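Local coordinates for CheC, inhibitor of MCP methylation / FliN fusion protein (Thermotoga maritima, PDB 4HYN) that belongs to the flagellar rotor and, as a member of the CheC phosphatase family, probably takes the phosphoryl group off phosphorylated CheY, at residues S22-L27 against Q115-S119; F54-V60 against V139-D145; V61-E67 against I132-K138; L72-V76 against F151-T155; D161-F167 against F179-A185. One frame throughout, in Å; residues are numbered along the deposited sequence.

In the fold
In this CheC-like domain a six-stranded antiparallel sheet carries most of the contacts, with long helices on one face and a loop on the other. Interactions 2 and 3 divide one strand pair, 57-66 with 133-143, their centres about 20 Å apart. Strand 71-78 lies beside 57-66 and gives interaction 4 its sheet side; next comes the hairpin of interaction 5, its centre about 8 Å from that of interaction 4. Interaction 1 pairs helices 6-30 and 103-128, from the two CheC-like sequence regions, and its M117 reaches interactions 3 and 4. Along the chain, interactions 1 to 4 overlap, whereas interaction 5 opens after they close. Distant sequence is thus interleaved into one compact body.

Interaction 1 of 5, residues S22-L27 against Q115-S119; sequences SAATTL and QMMGS
A23 lays its methyl group against the backbone of M116, with A23 CB 3.1 Å from M116 O and 3.7 Å from M116 CB. The small side chain permits this intimacy: the CA atoms of the two residues are 4.1 Å apart. Both segments are helical, their axes approaching to 7.7 Å and running at 139°, closer to antiparallel than to perpendicular. One turn beyond A23, L27 (chi1 t) reaches across with CD2 3.5 Å from CE of M116, a selenomethionine whose chi1 is m and chi2 t. Towards the more exposed side, T26 (p) and S119 (m) meet: T26 CG2 is 3.2 Å from S119 OG, and T26 OG1 forms a weak hydrogen bond with S119 OG at 3.4 Å. S119 CB also lies 4.0 Å from A23 CA. Alanine and serine at the crossing are a worked example of close helix packing through small residues, here between helices 6-30 and 103-128, the paired long helices that in the CheC family bear the E-x-x-N sequence motif.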
# COMPACT_ATOMS: atom_id res chain seq x y z
N SER A 22 1.15 -5.48 10.46
CA SER A 22 1.62 -4.66 11.58
C SER A 22 0.89 -3.31 11.50
O SER A 22 0.44 -2.77 12.52
CB SER A 22 3.14 -4.47 11.48
OG SER A 22 3.68 -3.99 12.69
N ALA A 23 0.73 -2.80 10.29
CA ALA A 23 0.03 -1.54 10.06
C ALA A 23 -1.43 -1.66 10.52
O ALA A 23 -2.02 -0.68 10.98
CB ALA A 23 0.08 -1.18 8.59
N ALA A 24 -1.99 -2.86 10.40
CA ALA A 24 -3.37 -3.13 10.79
C ALA A 24 -3.52 -3.17 12.30
O ALA A 24 -4.54 -2.72 12.84
CB ALA A 24 -3.84 -4.44 10.18
N THR A 25 -2.50 -3.69 12.98
CA THR A 25 -2.50 -3.80 14.43
C THR A 25 -2.44 -2.45 15.14
O THR A 25 -3.10 -2.27 16.17
CB THR A 25 -1.34 -4.70 14.92
OG1 THR A 25 -1.55 -6.04 14.44
CG2 THR A 25 -1.28 -4.73 16.43
N THR A 26 -1.64 -1.52 14.61
CA THR A 26 -1.55 -0.19 15.22
C THR A 26 -2.84 0.56 14.92
O THR A 26 -3.34 1.31 15.76
CB THR A 26 -0.36 0.63 14.67
OG1 THR A 26 -0.42 0.67 13.24
CG2 THR A 26 0.95 0.03 15.10
N LEU A 27 -3.39 0.32 13.74
CA LEU A 27 -4.64 0.92 13.29
C LEU A 27 -5.75 0.43 14.20
O LEU A 27 -6.65 1.18 14.58
CB LEU A 27 -4.90 0.49 11.84
CG LEU A 27 -5.73 1.38 10.93
CD1 LEU A 27 -7.15 0.90 10.81
CD2 LEU A 27 -5.67 2.80 11.44
N GLN A 115 0.50 6.54 10.56
CA GLN A 115 0.73 5.50 11.56
C GLN A 115 0.92 4.12 10.95
O GLN A 115 1.80 3.36 11.37
CB GLN A 115 -0.44 5.47 12.54
CG GLN A 115 -0.03 5.58 14.01
CD GLN A 115 0.51 6.94 14.38
OE1 GLN A 115 0.31 7.93 13.67
NE2 GLN A 115 1.19 7.01 15.52
N MSE A 116 0.12 3.81 9.94
CA MSE A 116 0.16 2.52 9.27
C MSE A 116 1.45 2.20 8.53
O MSE A 116 2.09 1.18 8.80
CB MSE A 116 -1.01 2.38 8.29
CG MSE A 116 -2.33 2.11 8.97
SE MSE A 116 -3.72 1.78 7.68
CE MSE A 116 -4.84 3.29 8.07
N MSE A 117 1.80 3.04 7.57
CA MSE A 117 3.01 2.83 6.78
C MSE A 117 4.28 2.96 7.61
O MSE A 117 5.31 2.38 7.27
CB MSE A 117 3.02 3.75 5.58
CG MSE A 117 1.97 3.37 4.56
SE MSE A 117 1.75 4.75 3.26
CE MSE A 117 2.90 4.03 1.88
N GLY A 118 4.19 3.71 8.71
CA GLY A 118 5.31 3.87 9.61
C GLY A 118 5.61 2.52 10.24
O GLY A 118 6.76 2.12 10.39
N SER A 119 4.54 1.80 10.58
CA SER A 119 4.65 0.47 11.16
C SER A 119 5.14 -0.53 10.11
O SER A 119 5.98 -1.38 10.40
CB SER A 119 3.31 0.02 11.72
OG SER A 119 2.94 0.85 12.79

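Interaction 2 of 5, residues F54-V60 against V139-D145; sequences FSGEQVV and VEILNFD
F54, in the extended lead-in to the strand, places CB over the face of the F144 ring, a CH-pi contact 3.8 Å from CB to the ring centroid; the two rings are oblique, with centroids 5.5 Å apart, and F144 also packs on F151. After S55, G56 adopts positive phi (72/179) and bonds twice: G56 N gives to D145 OD1 (3.2 Å), and G56 O accepts from F144 N (3.0 Å). An Asx turn, D145 N to N143 OD1 at 3.1 Å, bends the partner chain here. E57 opens the antiparallel ladder in a non-hydrogen-bonded pair with N143 (CA-CA 4.1 Å); its OE1 forms a salt bridge with K79 while lying 3.2 Å from I141 CD1. The ladder joins strand 57-66 to 133-143, outermost at this side of the antiparallel sheet; the axes of 57-60 and 139-143 approach to 4.5 Å with N-to-C directions 151° apart. Q58 makes the hydrogen-bonded pair with L142: Q58 N to L142 O 2.9 Å, L142 N to Q58 O 2.7 Å. V59, opposite I141, turns its side chain to the same face as E57 and packs on V82 of helix 79-89. V60 makes the next hydrogen-bonded pair, with E140 (V60 N to E140 O 2.8 Å, E140 N to V60 O 3.1 Å), and the ladder runs on to S62 and K138; its m rotamer sets V60 CG1 4.1 Å from both L142 CD2 and F144 CZ.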
# COMPACT_ATOMS: atom_id res chain seq x y z
N PHE A 54 -7.06 0.70 -12.75
CA PHE A 54 -7.97 1.40 -11.85
C PHE A 54 -8.90 2.32 -12.63
O PHE A 54 -8.54 2.82 -13.69
CB PHE A 54 -7.18 2.22 -10.83
CG PHE A 54 -6.11 1.44 -10.12
CD1 PHE A 54 -6.42 0.62 -9.05
CD2 PHE A 54 -4.78 1.53 -10.54
CE1 PHE A 54 -5.43 -0.11 -8.40
CE2 PHE A 54 -3.78 0.80 -9.89
CZ PHE A 54 -4.11 -0.02 -8.82
N SER A 55 -10.09 2.56 -12.08
CA SER A 55 -11.06 3.44 -12.72
C SER A 55 -11.67 4.36 -11.67
O SER A 55 -11.53 4.13 -10.47
CB SER A 55 -12.17 2.62 -13.39
OG SER A 55 -13.04 2.05 -12.43
N GLY A 56 -12.34 5.41 -12.13
CA GLY A 56 -12.95 6.35 -11.22
C GLY A 56 -11.96 7.24 -10.49
O GLY A 56 -10.76 7.14 -10.69
N GLU A 57 -12.49 8.13 -9.66
CA GLU A 57 -11.67 9.05 -8.89
C GLU A 57 -11.25 8.34 -7.60
O GLU A 57 -12.11 7.90 -6.82
CB GLU A 57 -12.49 10.31 -8.58
CG GLU A 57 -11.69 11.58 -8.37
CD GLU A 57 -12.58 12.82 -8.31
OE1 GLU A 57 -12.53 13.56 -7.29
OE2 GLU A 57 -13.33 13.06 -9.28
N GLN A 58 -9.95 8.18 -7.39
CA GLN A 58 -9.43 7.50 -6.21
C GLN A 58 -8.34 8.26 -5.46
O GLN A 58 -7.85 9.28 -5.93
CB GLN A 58 -8.93 6.11 -6.59
CG GLN A 58 -10.03 5.23 -7.17
CD GLN A 58 -9.70 3.76 -7.19
OE1 GLN A 58 -10.12 3.03 -8.08
NE2 GLN A 58 -8.97 3.30 -6.18
N VAL A 59 -7.97 7.75 -4.29
CA VAL A 59 -6.94 8.37 -3.47
C VAL A 59 -5.65 7.57 -3.53
O VAL A 59 -5.66 6.36 -3.32
CB VAL A 59 -7.42 8.49 -2.00
CG1 VAL A 59 -6.29 9.05 -1.11
CG2 VAL A 59 -8.65 9.39 -1.93
N VAL A 60 -4.56 8.24 -3.87
CA VAL A 60 -3.26 7.58 -3.93
C VAL A 60 -2.37 8.15 -2.85
O VAL A 60 -2.23 9.37 -2.72
CB VAL A 60 -2.58 7.71 -5.32
CG1 VAL A 60 -3.48 7.14 -6.40
CG2 VAL A 60 -2.25 9.15 -5.63
N VAL A 139 -0.84 12.44 0.43
CA VAL A 139 -2.16 11.99 0.00
C VAL A 139 -2.73 12.90 -1.07
O VAL A 139 -2.71 14.13 -0.94
CB VAL A 139 -3.15 11.88 1.19
CG1 VAL A 139 -2.56 11.01 2.29
CG2 VAL A 139 -3.52 13.26 1.72
N GLU A 140 -3.19 12.31 -2.15
CA GLU A 140 -3.78 13.08 -3.21
C GLU A 140 -4.85 12.29 -3.94
O GLU A 140 -4.87 11.06 -3.90
CB GLU A 140 -2.71 13.61 -4.17
CG GLU A 140 -1.88 12.54 -4.87
CD GLU A 140 -0.63 13.10 -5.54
OE1 GLU A 140 -0.39 14.33 -5.43
OE2 GLU A 140 0.12 12.31 -6.16
N ILE A 141 -5.79 13.01 -4.52
CA ILE A 141 -6.87 12.40 -5.25
C ILE A 141 -6.51 12.42 -6.74
O ILE A 141 -6.07 13.44 -7.28
CB ILE A 141 -8.20 13.13 -4.95
CG1 ILE A 141 -9.38 12.27 -5.37
CG2 ILE A 141 -8.26 14.48 -5.65
CD1 ILE A 141 -10.67 12.79 -4.80
N LEU A 142 -6.61 11.26 -7.37
CA LEU A 142 -6.29 11.12 -8.78
C LEU A 142 -7.51 10.57 -9.53
O LEU A 142 -8.11 9.58 -9.13
CB LEU A 142 -5.08 10.19 -8.92
CG LEU A 142 -4.37 9.97 -10.26
CD1 LEU A 142 -3.91 11.29 -10.86
CD2 LEU A 142 -3.17 9.06 -10.05
N ASN A 143 -7.91 11.27 -10.60
CA ASN A 143 -9.05 10.85 -11.41
C ASN A 143 -8.59 9.95 -12.55
O ASN A 143 -8.15 10.43 -13.60
CB ASN A 143 -9.78 12.07 -11.98
CG ASN A 143 -11.16 11.72 -12.55
OD1 ASN A 143 -11.48 10.55 -12.78
ND2 ASN A 143 -11.98 12.75 -12.77
N PHE A 144 -8.69 8.63 -12.33
CA PHE A 144 -8.29 7.65 -13.33
C PHE A 144 -9.12 7.69 -14.62
O PHE A 144 -8.72 7.13 -15.64
CB PHE A 144 -8.28 6.24 -12.73
CG PHE A 144 -7.17 6.02 -11.74
CD1 PHE A 144 -7.34 6.35 -10.40
CD2 PHE A 144 -5.93 5.55 -12.16
CE1 PHE A 144 -6.28 6.23 -9.50
CE2 PHE A 144 -4.88 5.42 -11.27
CZ PHE A 144 -5.05 5.76 -9.93
N ASP A 145 -10.28 8.35 -14.56
CA ASP A 145 -11.13 8.49 -15.74
C ASP A 145 -10.74 9.70 -16.59
O ASP A 145 -11.28 9.91 -17.68
CB ASP A 145 -12.61 8.52 -15.34
CG ASP A 145 -13.14 7.15 -14.93
OD1 ASP A 145 -12.47 6.13 -15.20
OD2 ASP A 145 -14.23 7.09 -14.33

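Interaction 3 of 5, residues V61-E67 against I132-K138; sequences VSVEYTE and INISPPK
Strands 57-66 and 133-143 pair in the antiparallel sheet, and 133-143, outermost within the chain, carries one more residue here, so the pairing splits into two ladders. S62 pairs with K138 (S62 N to K138 O 3.2 Å, K138 N to S62 O 3.0 Å), but from Y65 with I134 and T66 with N133 the register has shifted by one, the surplus falling in S135-P137. The T66-N133 pair is hydrogen-bonded (T66 N to N133 O 2.9 Å, N133 N to T66 O 3.0 Å). At the break a side chain stands in for backbone: S135 is in the p rotamer and S135 OG accepts a hydrogen bond from E64 N at 2.9 Å, while S135 N gives to E64 O at 3.1 Å. V63, with chi1 between wells at 108°, sets CG2 3.0 Å from S135 O and CG1 3.9 Å from I134 CG2. Y65 (chi1 m) swings its ring towards the edge strand, CE2 3.3 Å from I134 CG2 at the ring edge and CD2 3.6 Å from I132 CG2. V61 (t) rests CG1 on P137 CB at 3.8 Å; V61 and V63 also pack on M113 and M117 of helix 103-128. T66 (t) donates from OG1 to E67 OE1 at 2.9 Å. A water bridges the break, giving to S62 O (3.2 Å) and P136 O (2.7 Å) and accepting from S135 OG at 2.6 Å.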
# COMPACT_ATOMS: atom_id res chain seq x y z
N VAL A 61 -1.86 7.26 -2.00
CA VAL A 61 -0.99 7.66 -0.91
C VAL A 61 0.38 7.10 -1.23
O VAL A 61 0.54 5.88 -1.37
CB VAL A 61 -1.47 7.08 0.45
CG1 VAL A 61 -0.73 7.76 1.59
CG2 VAL A 61 -2.97 7.25 0.62
N SER A 62 1.36 7.98 -1.39
CA SER A 62 2.70 7.53 -1.72
C SER A 62 3.73 7.92 -0.68
O SER A 62 3.63 8.96 -0.03
CB SER A 62 3.11 8.02 -3.11
OG SER A 62 2.94 9.41 -3.25
N VAL A 63 4.75 7.08 -0.57
CA VAL A 63 5.83 7.29 0.36
C VAL A 63 7.15 6.99 -0.36
O VAL A 63 7.24 6.10 -1.21
CB VAL A 63 5.60 6.39 1.61
CG1 VAL A 63 6.57 5.22 1.66
CG2 VAL A 63 5.62 7.22 2.88
N GLU A 64 8.17 7.80 -0.08
CA GLU A 64 9.47 7.62 -0.70
C GLU A 64 10.41 6.89 0.24
O GLU A 64 10.57 7.27 1.40
CB GLU A 64 10.05 8.99 -1.07
CG GLU A 64 11.23 8.94 -2.00
CD GLU A 64 10.83 8.66 -3.43
OE1 GLU A 64 11.45 7.78 -4.07
OE2 GLU A 64 9.89 9.34 -3.92
N TYR A 65 11.02 5.82 -0.26
CA TYR A 65 11.97 5.02 0.51
C TYR A 65 13.39 5.57 0.42
O TYR A 65 13.86 5.90 -0.66
CB TYR A 65 11.96 3.57 0.05
CG TYR A 65 10.83 2.73 0.61
CD1 TYR A 65 10.23 1.74 -0.17
CD2 TYR A 65 10.38 2.90 1.92
CE1 TYR A 65 9.22 0.94 0.34
CE2 TYR A 65 9.37 2.10 2.43
CZ TYR A 65 8.79 1.13 1.64
OH TYR A 65 7.78 0.34 2.13
N THR A 66 14.07 5.63 1.56
CA THR A 66 15.44 6.12 1.62
C THR A 66 16.35 5.22 2.46
O THR A 66 15.89 4.59 3.42
CB THR A 66 15.48 7.61 2.12
OG1 THR A 66 16.78 7.92 2.64
CG2 THR A 66 14.42 7.87 3.18
N GLU A 67 17.62 5.15 2.07
CA GLU A 67 18.66 4.33 2.72
C GLU A 67 18.22 2.93 3.11
O GLU A 67 17.52 2.73 4.10
CB GLU A 67 19.28 5.06 3.92
CG GLU A 67 18.32 5.44 5.02
CD GLU A 67 18.68 6.78 5.64
OE1 GLU A 67 18.12 7.81 5.19
OE2 GLU A 67 19.51 6.80 6.58
N ILE A 132 15.20 1.18 7.03
CA ILE A 132 14.53 1.80 5.90
C ILE A 132 13.77 3.03 6.39
O ILE A 132 13.00 2.95 7.35
CB ILE A 132 13.56 0.82 5.22
CG1 ILE A 132 14.31 -0.43 4.78
CG2 ILE A 132 12.91 1.48 4.02
CD1 ILE A 132 13.40 -1.58 4.36
N ASN A 133 14.04 4.17 5.78
CA ASN A 133 13.36 5.41 6.16
C ASN A 133 12.30 5.80 5.13
O ASN A 133 12.42 5.51 3.94
CB ASN A 133 14.38 6.54 6.34
CG ASN A 133 15.29 6.32 7.54
OD1 ASN A 133 16.50 6.50 7.46
ND2 ASN A 133 14.69 5.92 8.67
N ILE A 134 11.24 6.45 5.60
CA ILE A 134 10.17 6.89 4.71
C ILE A 134 9.84 8.37 4.89
O ILE A 134 9.93 8.92 5.99
CB ILE A 134 8.85 6.09 4.91
CG1 ILE A 134 8.32 6.25 6.33
CG2 ILE A 134 9.07 4.62 4.60
CD1 ILE A 134 6.91 5.68 6.52
N SER A 135 9.52 9.01 3.77
CA SER A 135 9.13 10.41 3.78
C SER A 135 7.68 10.46 4.28
O SER A 135 7.01 9.42 4.34
CB SER A 135 9.21 10.99 2.36
OG SER A 135 8.43 10.24 1.44
N PRO A 136 7.21 11.62 4.77
CA PRO A 136 5.82 11.65 5.24
C PRO A 136 4.89 11.35 4.06
O PRO A 136 5.08 11.87 2.95
CB PRO A 136 5.66 13.07 5.78
CG PRO A 136 6.74 13.87 5.05
CD PRO A 136 7.89 12.91 5.03
N PRO A 137 3.90 10.46 4.26
CA PRO A 137 2.94 10.09 3.21
C PRO A 137 2.16 11.23 2.59
O PRO A 137 1.47 11.98 3.28
CB PRO A 137 2.03 9.08 3.92
CG PRO A 137 2.13 9.44 5.36
CD PRO A 137 3.60 9.74 5.51
N LYS A 138 2.29 11.37 1.27
CA LYS A 138 1.59 12.40 0.50
C LYS A 138 0.27 11.84 -0.01
O LYS A 138 0.24 10.86 -0.77
CB LYS A 138 2.44 12.86 -0.69
CG LYS A 138 1.82 14.02 -1.47
CD LYS A 138 1.91 13.84 -2.99
CE LYS A 138 3.35 13.85 -3.48
NZ LYS A 138 3.42 13.69 -4.96
O HOH W 1 0.33 10.58 -3.74
O HOH W 2 6.05 10.99 0.60
O HOH W 3 3.68 10.75 -6.06

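Interaction 4 of 5, residues L72-V76 against F151-T155; sequences LNVLV and FPPVT
Alternation along a strand gives it a knobbly face, and here L72, V74 and V76 all point at the loop 151-155 while N73 and L75 turn away. L72 (t, p) is the most prominent bump: its CD2 settles among the prolines and V154, 3.8 Å from P152 CB, 4.2 Å from P153 CD and 3.9 Å from V154 N. V74 (t) fills the next hollow, with CG2 3.8 Å from V154 CG2 and 4.0 Å from P152 CB, and CG1 3.8 Å from F151 CZ. V76 (t) meets the edge of the F151 ring, CG2 to CE2 3.8 Å; the t rotamer of F151 carries that ring in along the strand, where it also touches V182. P153 centres an inverse gamma turn, V154 N giving to P152 O at 2.8 Å, which folds the loop over L72. No direct hydrogen bond joins the segments; one water links L72 N (3.1 Å) and V154 O (2.7 Å), so the loop covers this sheet face essentially by apolar side-chain fit.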
# COMPACT_ATOMS: atom_id res chain seq x y z
N LEU A 72 9.64 4.59 -4.98
CA LEU A 72 8.31 5.06 -4.67
C LEU A 72 7.40 3.89 -4.30
O LEU A 72 7.42 2.85 -4.93
CB LEU A 72 7.75 5.83 -5.87
CG LEU A 72 6.49 6.64 -5.65
CD1 LEU A 72 6.75 7.78 -4.66
CD2 LEU A 72 6.04 7.19 -6.99
N ASN A 73 6.62 4.09 -3.24
CA ASN A 73 5.70 3.08 -2.73
C ASN A 73 4.33 3.77 -2.76
O ASN A 73 4.10 4.76 -2.07
CB ASN A 73 6.11 2.69 -1.30
CG ASN A 73 5.22 1.60 -0.69
OD1 ASN A 73 5.41 1.22 0.47
ND2 ASN A 73 4.26 1.09 -1.46
N VAL A 74 3.43 3.23 -3.58
CA VAL A 74 2.11 3.80 -3.76
C VAL A 74 0.96 2.93 -3.29
O VAL A 74 0.91 1.74 -3.58
CB VAL A 74 1.88 4.14 -5.26
CG1 VAL A 74 0.46 4.66 -5.49
CG2 VAL A 74 2.90 5.17 -5.72
N LEU A 75 0.02 3.56 -2.58
CA LEU A 75 -1.18 2.89 -2.10
C LEU A 75 -2.37 3.51 -2.82
O LEU A 75 -2.48 4.74 -2.90
CB LEU A 75 -1.36 3.07 -0.59
CG LEU A 75 -0.48 2.28 0.37
CD1 LEU A 75 -1.01 2.46 1.79
CD2 LEU A 75 -0.49 0.80 -0.01
N VAL A 76 -3.24 2.67 -3.36
CA VAL A 76 -4.42 3.14 -4.08
C VAL A 76 -5.68 2.70 -3.36
O VAL A 76 -5.99 1.51 -3.27
CB VAL A 76 -4.43 2.61 -5.55
CG1 VAL A 76 -5.64 3.17 -6.31
CG2 VAL A 76 -3.14 2.99 -6.25
N PHE A 151 -0.35 7.84 -13.59
CA PHE A 151 -0.09 7.17 -12.33
C PHE A 151 1.31 7.62 -11.84
O PHE A 151 2.21 7.88 -12.66
CB PHE A 151 -0.12 5.65 -12.54
CG PHE A 151 -0.25 4.86 -11.28
CD1 PHE A 151 0.88 4.43 -10.59
CD2 PHE A 151 -1.50 4.54 -10.77
CE1 PHE A 151 0.76 3.70 -9.40
CE2 PHE A 151 -1.63 3.82 -9.59
CZ PHE A 151 -0.50 3.40 -8.91
N PRO A 152 1.50 7.80 -10.51
CA PRO A 152 2.80 8.22 -9.98
C PRO A 152 3.95 7.38 -10.57
O PRO A 152 3.80 6.17 -10.79
CB PRO A 152 2.63 7.99 -8.48
CG PRO A 152 1.21 8.36 -8.26
CD PRO A 152 0.51 7.66 -9.42
N PRO A 153 5.10 8.01 -10.84
CA PRO A 153 6.25 7.30 -11.43
C PRO A 153 6.97 6.26 -10.54
O PRO A 153 8.11 6.46 -10.11
CB PRO A 153 7.17 8.45 -11.85
CG PRO A 153 6.96 9.45 -10.72
CD PRO A 153 5.44 9.41 -10.50
N VAL A 154 6.31 5.14 -10.31
CA VAL A 154 6.89 4.05 -9.53
C VAL A 154 8.14 3.56 -10.29
O VAL A 154 9.14 3.15 -9.70
CB VAL A 154 5.87 2.91 -9.37
CG1 VAL A 154 6.47 1.76 -8.60
CG2 VAL A 154 4.63 3.44 -8.65
N THR A 155 8.07 3.67 -11.60
CA THR A 155 9.14 3.30 -12.51
C THR A 155 9.32 4.55 -13.40
O THR A 155 8.42 5.39 -13.45
CB THR A 155 8.72 2.08 -13.36
OG1 THR A 155 9.26 0.89 -12.79
CG2 THR A 155 9.18 2.22 -14.78
O HOH W 4 10.86 3.82 -7.70

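Interaction 5 of 5, residues D161-F167 against F179-A185; sequences DVAVVEF and FYQVISA
Segments 161-167 and 179-184 are extended and antiparallel, their strand axes 4.6 Å apart at closest and at 158°; A185 already begins helix 185-200. Pairs alternate: A163-I183, V165-Q181 and F167-F179 are hydrogen-bonded, with A163 N to I183 O 2.8 Å, V165 N to Q181 O 2.7 Å and F167 N to F179 O 3.0 Å, each answered by the reverse bond. V162-S184, V164-V182 and E166-Y180 are the non-hydrogen-bonded pairs. Beyond them A185 N gives to D161 O (3.1 Å), and at the helix N-cap S184 OG caps L187 N by a hydrogen bond. On one face F167 (m) lays CB over the ring of F179 (p), a CH-pi contact 3.9 Å to the centroid; the rings themselves, 28° apart in plane, barely overlap. V165 and I183 share that face and pack on I12 of helix 6-30, while Q181 OE1 takes a hydrogen bond from N73 ND2 of strand 71-78. On the other, V164 CG1 lies 4.1 Å from Y180 CD1 and E166 CG 3.5 Å from Y180 CE1. V162 CG2 approaches V182 CG2 to 3.7 Å. This is a classic beta hairpin, strands 161-171 and 177-184, set within the antiparallel sheet between strands 35-46 and 71-78.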
# COMPACT_ATOMS: atom_id res chain seq x y z
N ASP A 161 8.89 -3.04 -15.46
CA ASP A 161 7.85 -3.65 -14.65
C ASP A 161 7.63 -3.17 -13.23
O ASP A 161 8.48 -2.53 -12.59
CB ASP A 161 7.94 -5.18 -14.71
CG ASP A 161 7.49 -5.73 -16.08
OD1 ASP A 161 7.36 -4.95 -17.04
OD2 ASP A 161 7.28 -6.96 -16.18
N VAL A 162 6.44 -3.51 -12.74
CA VAL A 162 5.98 -3.14 -11.44
C VAL A 162 5.19 -4.31 -10.84
O VAL A 162 4.82 -5.25 -11.56
CB VAL A 162 5.07 -1.90 -11.60
CG1 VAL A 162 3.60 -2.29 -11.62
CG2 VAL A 162 5.37 -0.86 -10.56
N ALA A 163 4.98 -4.26 -9.53
CA ALA A 163 4.19 -5.28 -8.85
C ALA A 163 2.98 -4.60 -8.24
O ALA A 163 3.10 -3.58 -7.55
CB ALA A 163 5.00 -5.97 -7.78
N VAL A 164 1.80 -5.13 -8.56
CA VAL A 164 0.55 -4.61 -8.03
C VAL A 164 0.08 -5.62 -7.00
O VAL A 164 -0.25 -6.76 -7.33
CB VAL A 164 -0.51 -4.38 -9.14
CG1 VAL A 164 -1.82 -3.91 -8.54
CG2 VAL A 164 -0.00 -3.33 -10.15
N VAL A 165 0.14 -5.22 -5.74
CA VAL A 165 -0.26 -6.08 -4.63
C VAL A 165 -1.65 -5.76 -4.10
O VAL A 165 -1.96 -4.61 -3.79
CB VAL A 165 0.76 -5.97 -3.48
CG1 VAL A 165 0.50 -7.06 -2.45
CG2 VAL A 165 2.20 -6.04 -4.02
N GLU A 166 -2.48 -6.80 -3.98
CA GLU A 166 -3.83 -6.64 -3.46
C GLU A 166 -3.93 -7.00 -1.98
O GLU A 166 -3.47 -8.07 -1.56
CB GLU A 166 -4.82 -7.50 -4.25
CG GLU A 166 -6.26 -7.38 -3.75
CD GLU A 166 -7.21 -8.39 -4.38
OE1 GLU A 166 -8.24 -8.69 -3.74
OE2 GLU A 166 -6.95 -8.88 -5.51
N PHE A 167 -4.52 -6.11 -1.19
CA PHE A 167 -4.71 -6.35 0.23
C PHE A 167 -6.19 -6.42 0.56
O PHE A 167 -6.97 -5.57 0.13
CB PHE A 167 -4.09 -5.23 1.06
CG PHE A 167 -2.60 -5.27 1.10
CD1 PHE A 167 -1.94 -6.23 1.86
CD2 PHE A 167 -1.84 -4.35 0.37
CE1 PHE A 167 -0.54 -6.27 1.89
CE2 PHE A 167 -0.45 -4.38 0.40
CZ PHE A 167 0.20 -5.34 1.16
N PHE A 179 -7.64 -2.66 -1.06
CA PHE A 179 -6.85 -1.58 -1.61
C PHE A 179 -5.62 -2.18 -2.28
O PHE A 179 -5.34 -3.37 -2.12
CB PHE A 179 -6.46 -0.53 -0.56
CG PHE A 179 -5.70 -1.08 0.62
CD1 PHE A 179 -4.31 -0.99 0.66
CD2 PHE A 179 -6.38 -1.63 1.70
CE1 PHE A 179 -3.61 -1.45 1.78
CE2 PHE A 179 -5.69 -2.08 2.82
CZ PHE A 179 -4.29 -1.99 2.86
N TYR A 180 -4.88 -1.36 -3.02
CA TYR A 180 -3.72 -1.84 -3.74
C TYR A 180 -2.45 -1.06 -3.49
O TYR A 180 -2.46 0.13 -3.18
CB TYR A 180 -4.01 -1.87 -5.25
CG TYR A 180 -5.19 -2.74 -5.63
CD1 TYR A 180 -5.01 -4.09 -5.94
CD2 TYR A 180 -6.48 -2.23 -5.63
CE1 TYR A 180 -6.10 -4.91 -6.23
CE2 TYR A 180 -7.58 -3.03 -5.91
CZ TYR A 180 -7.38 -4.38 -6.21
OH TYR A 180 -8.47 -5.18 -6.48
N GLN A 181 -1.35 -1.78 -3.65
CA GLN A 181 -0.03 -1.22 -3.49
C GLN A 181 0.73 -1.53 -4.78
O GLN A 181 0.53 -2.59 -5.38
CB GLN A 181 0.70 -1.88 -2.30
CG GLN A 181 2.21 -1.72 -2.35
CD GLN A 181 2.91 -2.30 -1.14
OE1 GLN A 181 3.28 -1.57 -0.22
NE2 GLN A 181 3.10 -3.61 -1.13
N VAL A 182 1.51 -0.56 -5.25
CA VAL A 182 2.31 -0.77 -6.43
C VAL A 182 3.73 -0.27 -6.19
O VAL A 182 3.95 0.84 -5.71
CB VAL A 182 1.61 -0.24 -7.74
CG1 VAL A 182 0.36 0.53 -7.42
CG2 VAL A 182 2.58 0.57 -8.61
N ILE A 183 4.67 -1.21 -6.32
CA ILE A 183 6.10 -0.94 -6.14
C ILE A 183 6.82 -1.44 -7.38
O ILE A 183 6.32 -2.34 -8.06
CB ILE A 183 6.69 -1.66 -4.91
CG1 ILE A 183 6.04 -3.04 -4.73
CG2 ILE A 183 6.54 -0.79 -3.67
CD1 ILE A 183 6.66 -3.89 -3.61
N SER A 184 7.98 -0.86 -7.67
CA SER A 184 8.73 -1.27 -8.85
C SER A 184 9.32 -2.68 -8.70
O SER A 184 9.58 -3.15 -7.58
CB SER A 184 9.84 -0.26 -9.17
OG SER A 184 11.02 -0.53 -8.45
N ALA A 185 9.50 -3.36 -9.82
CA ALA A 185 10.08 -4.69 -9.79
C ALA A 185 11.54 -4.53 -9.35
O ALA A 185 12.15 -5.46 -8.80
CB ALA A 185 9.99 -5.32 -11.16